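PDB 2C1D: SOXX from Paracoccus pantotrophus, which forms with SoxA the haem enzyme SoxXA, a cytochrome complex that initiates chemotrophic sulfur oxidation, and itself probably carries electrons on a c-type haem. Local coordinates for the interface of chains B and A. Sequence-based numbering; all coordinates share one arbitrary frame. Chains: chain A, SOXX; chain B, SOXA.

The interface of chains B and A. Residues chain B 187, 190-193, 197; chain A 42-44, 55-59, 90.
In the SoxXA heterodimer, the short strand 191-192 of SoxA and the residues flanking it lie against the haem-binding CXXCH segment of SoxX and the loop A:Phe55 to A:Ile59. The close-fitting part centres on B:Met191 and A:Thr58, which grip each other twice. B:Met191 N donates to the hydroxyl OG1 of A:Thr58 at 2.9 Å, and A:Thr58 N returns a bond to B:Met191 O, meeting a lone pair in the carbonyl plane. A chi1 of 52° sets OG1 in the crowded position between backbone N and carbonyl carbon, beside its own amide, so that one residue answers both backbone groups of B:Met191. Two residues on, B:Arg193 N gives a nearly straight bond (175° at H) to A:Ala43 O in the 3-10 helix 41-43, between the two haem-linking cysteines.

A:Ile59 packs beside this strand, mainly against the side chains of two asparagines. Its side chain crosses that of B:Asn187 at about a right angle, CD1 lying 3.7 Å from B:Asn187 CG, and CD1 also touches B:Asn190 CB and B:Leu197 CD1. The B:Asn187 amide is steadied from its own chain: B:Asn190 ND2 donates to its OD1 at 3.1 Å, in the carbonyl plane. ND2 of B:Asn187 meets the A:Phe90 ring tip to tip, with amide and ring planes 30° apart.

The fit is looser on the carbonyl side of B:Arg193, where water 1 bridges two carbonyls that do not bond directly, lying 2.7 Å from B:Arg193 O and 2.8 Å from A:Pro56 O. The arginine side chain is itself well packed: with CG anti to the backbone N and a bend at chi2, it runs alongside A:Val42 past A:Phe55 O. Its guanidinium makes an apolar contact: methyl CG2 of A:Val42 sits over the centre of one face, 3.7 Å from B:Arg193 CZ.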
loop_
_atom_site.group_PDB
_atom_site.type_symbol
_atom_site.label_atom_id
_atom_site.label_comp_id
_atom_site.label_asym_id
_atom_site.label_seq_id
_atom_site.Cartn_x
_atom_site.Cartn_y
_atom_site.Cartn_z
ATOM N N ASN B 187 -6.004 4.397 -9.552
ATOM C CA ASN B 187 -4.883 5.233 -9.949
ATOM C C ASN B 187 -3.582 4.507 -10.319
ATOM O O ASN B 187 -2.535 5.140 -10.394
ATOM C CB ASN B 187 -4.614 6.297 -8.881
ATOM C CG ASN B 187 -5.621 7.413 -8.914
ATOM O OD1 ASN B 187 -5.614 8.235 -9.834
ATOM N ND2 ASN B 187 -6.522 7.431 -7.938
ATOM N N ASN B 190 -0.498 6.008 -12.437
ATOM C CA ASN B 190 -0.282 7.419 -12.144
ATOM C C ASN B 190 0.847 7.634 -11.155
ATOM O O ASN B 190 1.320 6.681 -10.525
ATOM C CB ASN B 190 -1.586 8.057 -11.651
ATOM C CG ASN B 190 -2.664 8.130 -12.774
ATOM O OD1 ASN B 190 -2.332 8.164 -13.968
ATOM N ND2 ASN B 190 -3.924 8.184 -12.388
ATOM N N MET B 191 1.280 8.892 -11.050
ATOM C CA MET B 191 2.299 9.300 -10.107
ATOM C C MET B 191 1.619 9.939 -8.911
ATOM O O MET B 191 0.824 10.874 -9.061
ATOM C CB MET B 191 3.255 10.300 -10.749
ATOM C CG MET B 191 4.047 9.768 -11.927
ATOM S SD MET B 191 5.058 8.313 -11.593
ATOM C CE MET B 191 6.222 8.951 -10.423
ATOM N N ILE B 192 1.891 9.402 -7.727
ATOM C CA ILE B 192 1.577 10.087 -6.497
ATOM C C ILE B 192 2.899 10.565 -5.922
ATOM O O ILE B 192 3.728 9.774 -5.461
ATOM C CB ILE B 192 0.695 9.183 -5.546
ATOM C CG1 ILE B 192 0.053 10.011 -4.435
ATOM C CG2 ILE B 192 1.465 8.005 -4.958
ATOM C CD1 ILE B 192 -1.314 9.465 -4.050
ATOM N N ARG B 193 3.077 11.883 -5.982
ATOM C CA ARG B 193 4.364 12.528 -5.888
ATOM C C ARG B 193 5.419 11.700 -6.684
ATOM O O ARG B 193 5.204 11.442 -7.871
ATOM C CB ARG B 193 4.731 12.831 -4.413
ATOM C CG ARG B 193 5.749 13.975 -4.256
ATOM C CD ARG B 193 5.171 15.344 -4.597
ATOM N NE ARG B 193 6.180 16.401 -4.720
ATOM C CZ ARG B 193 6.643 17.124 -3.692
ATOM N NH1 ARG B 193 6.197 16.915 -2.479
ATOM N NH2 ARG B 193 7.550 18.077 -3.889
ATOM N N LEU B 197 2.392 4.448 -9.058
ATOM C CA LEU B 197 1.471 3.546 -8.430
ATOM C C LEU B 197 1.324 2.248 -9.216
ATOM O O LEU B 197 1.041 2.258 -10.422
ATOM C CB LEU B 197 0.092 4.188 -8.258
ATOM C CG LEU B 197 -0.079 5.005 -6.985
ATOM C CD1 LEU B 197 -1.302 5.921 -7.090
ATOM C CD2 LEU B 197 -0.146 4.121 -5.730
ATOM N N VAL A 42 0.637 19.079 -4.348
ATOM C CA VAL A 42 1.490 18.623 -5.426
ATOM C C VAL A 42 1.722 17.117 -5.448
ATOM O O VAL A 42 2.279 16.617 -6.429
ATOM C CB VAL A 42 2.858 19.368 -5.463
ATOM C CG1 VAL A 42 2.666 20.855 -5.788
ATOM C CG2 VAL A 42 3.619 19.209 -4.175
ATOM N N ALA A 43 1.273 16.376 -4.428
ATOM C CA ALA A 43 1.321 14.915 -4.495
ATOM C C ALA A 43 0.384 14.428 -5.580
ATOM O O ALA A 43 0.666 13.432 -6.225
ATOM C CB ALA A 43 0.962 14.240 -3.162
ATOM N N CYS A 44 -0.727 15.143 -5.785
ATOM C CA CYS A 44 -1.730 14.764 -6.779
ATOM C C CYS A 44 -1.827 15.682 -8.003
ATOM O O CYS A 44 -2.169 15.192 -9.085
ATOM C CB CYS A 44 -3.093 14.677 -6.108
ATOM S SG CYS A 44 -3.144 13.383 -4.860
ATOM N N PHE A 55 8.787 16.395 -8.640
ATOM C CA PHE A 55 7.901 15.238 -8.597
ATOM C C PHE A 55 6.419 15.526 -8.348
ATOM O O PHE A 55 5.787 14.881 -7.522
ATOM C CB PHE A 55 8.448 14.198 -7.626
ATOM C CG PHE A 55 9.863 13.777 -7.941
ATOM C CD1 PHE A 55 10.909 14.121 -7.102
ATOM C CD2 PHE A 55 10.139 13.037 -9.077
ATOM C CE1 PHE A 55 12.225 13.737 -7.409
ATOM C CE2 PHE A 55 11.444 12.645 -9.389
ATOM C CZ PHE A 55 12.483 13.001 -8.549
ATOM N N PRO A 56 5.839 16.438 -9.124
ATOM C CA PRO A 56 4.386 16.684 -9.047
ATOM C C PRO A 56 3.624 15.464 -9.526
ATOM O O PRO A 56 4.078 14.790 -10.445
ATOM C CB PRO A 56 4.172 17.848 -10.001
ATOM C CG PRO A 56 5.325 17.736 -10.969
ATOM C CD PRO A 56 6.487 17.269 -10.159
ATOM N N GLY A 57 2.480 15.180 -8.916
ATOM C CA GLY A 57 1.721 13.996 -9.248
ATOM C C GLY A 57 0.907 14.170 -10.515
ATOM O O GLY A 57 0.839 15.275 -11.062
ATOM N N THR A 58 0.287 13.083 -10.953
ATOM C CA THR A 58 -0.568 13.064 -12.139
ATOM C C THR A 58 -1.898 12.432 -11.817
ATOM O O THR A 58 -2.575 11.914 -12.711
ATOM C CB THR A 58 0.092 12.283 -13.303
ATOM O OG1 THR A 58 0.515 10.982 -12.855
ATOM C CG2 THR A 58 1.365 12.968 -13.763
ATOM N N ILE A 59 -2.283 12.480 -10.545
ATOM C CA ILE A 59 -3.566 11.944 -10.100
ATOM C C ILE A 59 -4.724 12.792 -10.667
ATOM O O ILE A 59 -5.766 12.268 -11.080
ATOM C CB ILE A 59 -3.617 11.958 -8.563
ATOM C CG1 ILE A 59 -2.551 11.022 -7.953
ATOM C CG2 ILE A 59 -5.032 11.649 -8.017
ATOM C CD1 ILE A 59 -2.687 9.550 -8.285
ATOM N N PHE A 90 -11.385 11.391 -4.588
ATOM C CA PHE A 90 -10.165 10.883 -3.953
ATOM C C PHE A 90 -9.504 12.029 -3.184
ATOM O O PHE A 90 -8.798 11.800 -2.212
ATOM C CB PHE A 90 -9.254 10.295 -5.059
ATOM C CG PHE A 90 -7.912 9.785 -4.597
ATOM C CD1 PHE A 90 -7.769 9.016 -3.436
ATOM C CD2 PHE A 90 -6.785 10.041 -5.365
ATOM C CE1 PHE A 90 -6.500 8.531 -3.051
ATOM C CE2 PHE A 90 -5.508 9.580 -4.964
ATOM C CZ PHE A 90 -5.384 8.805 -3.813
HETATM O O HOH W 1 6.036 12.799 -10.059
#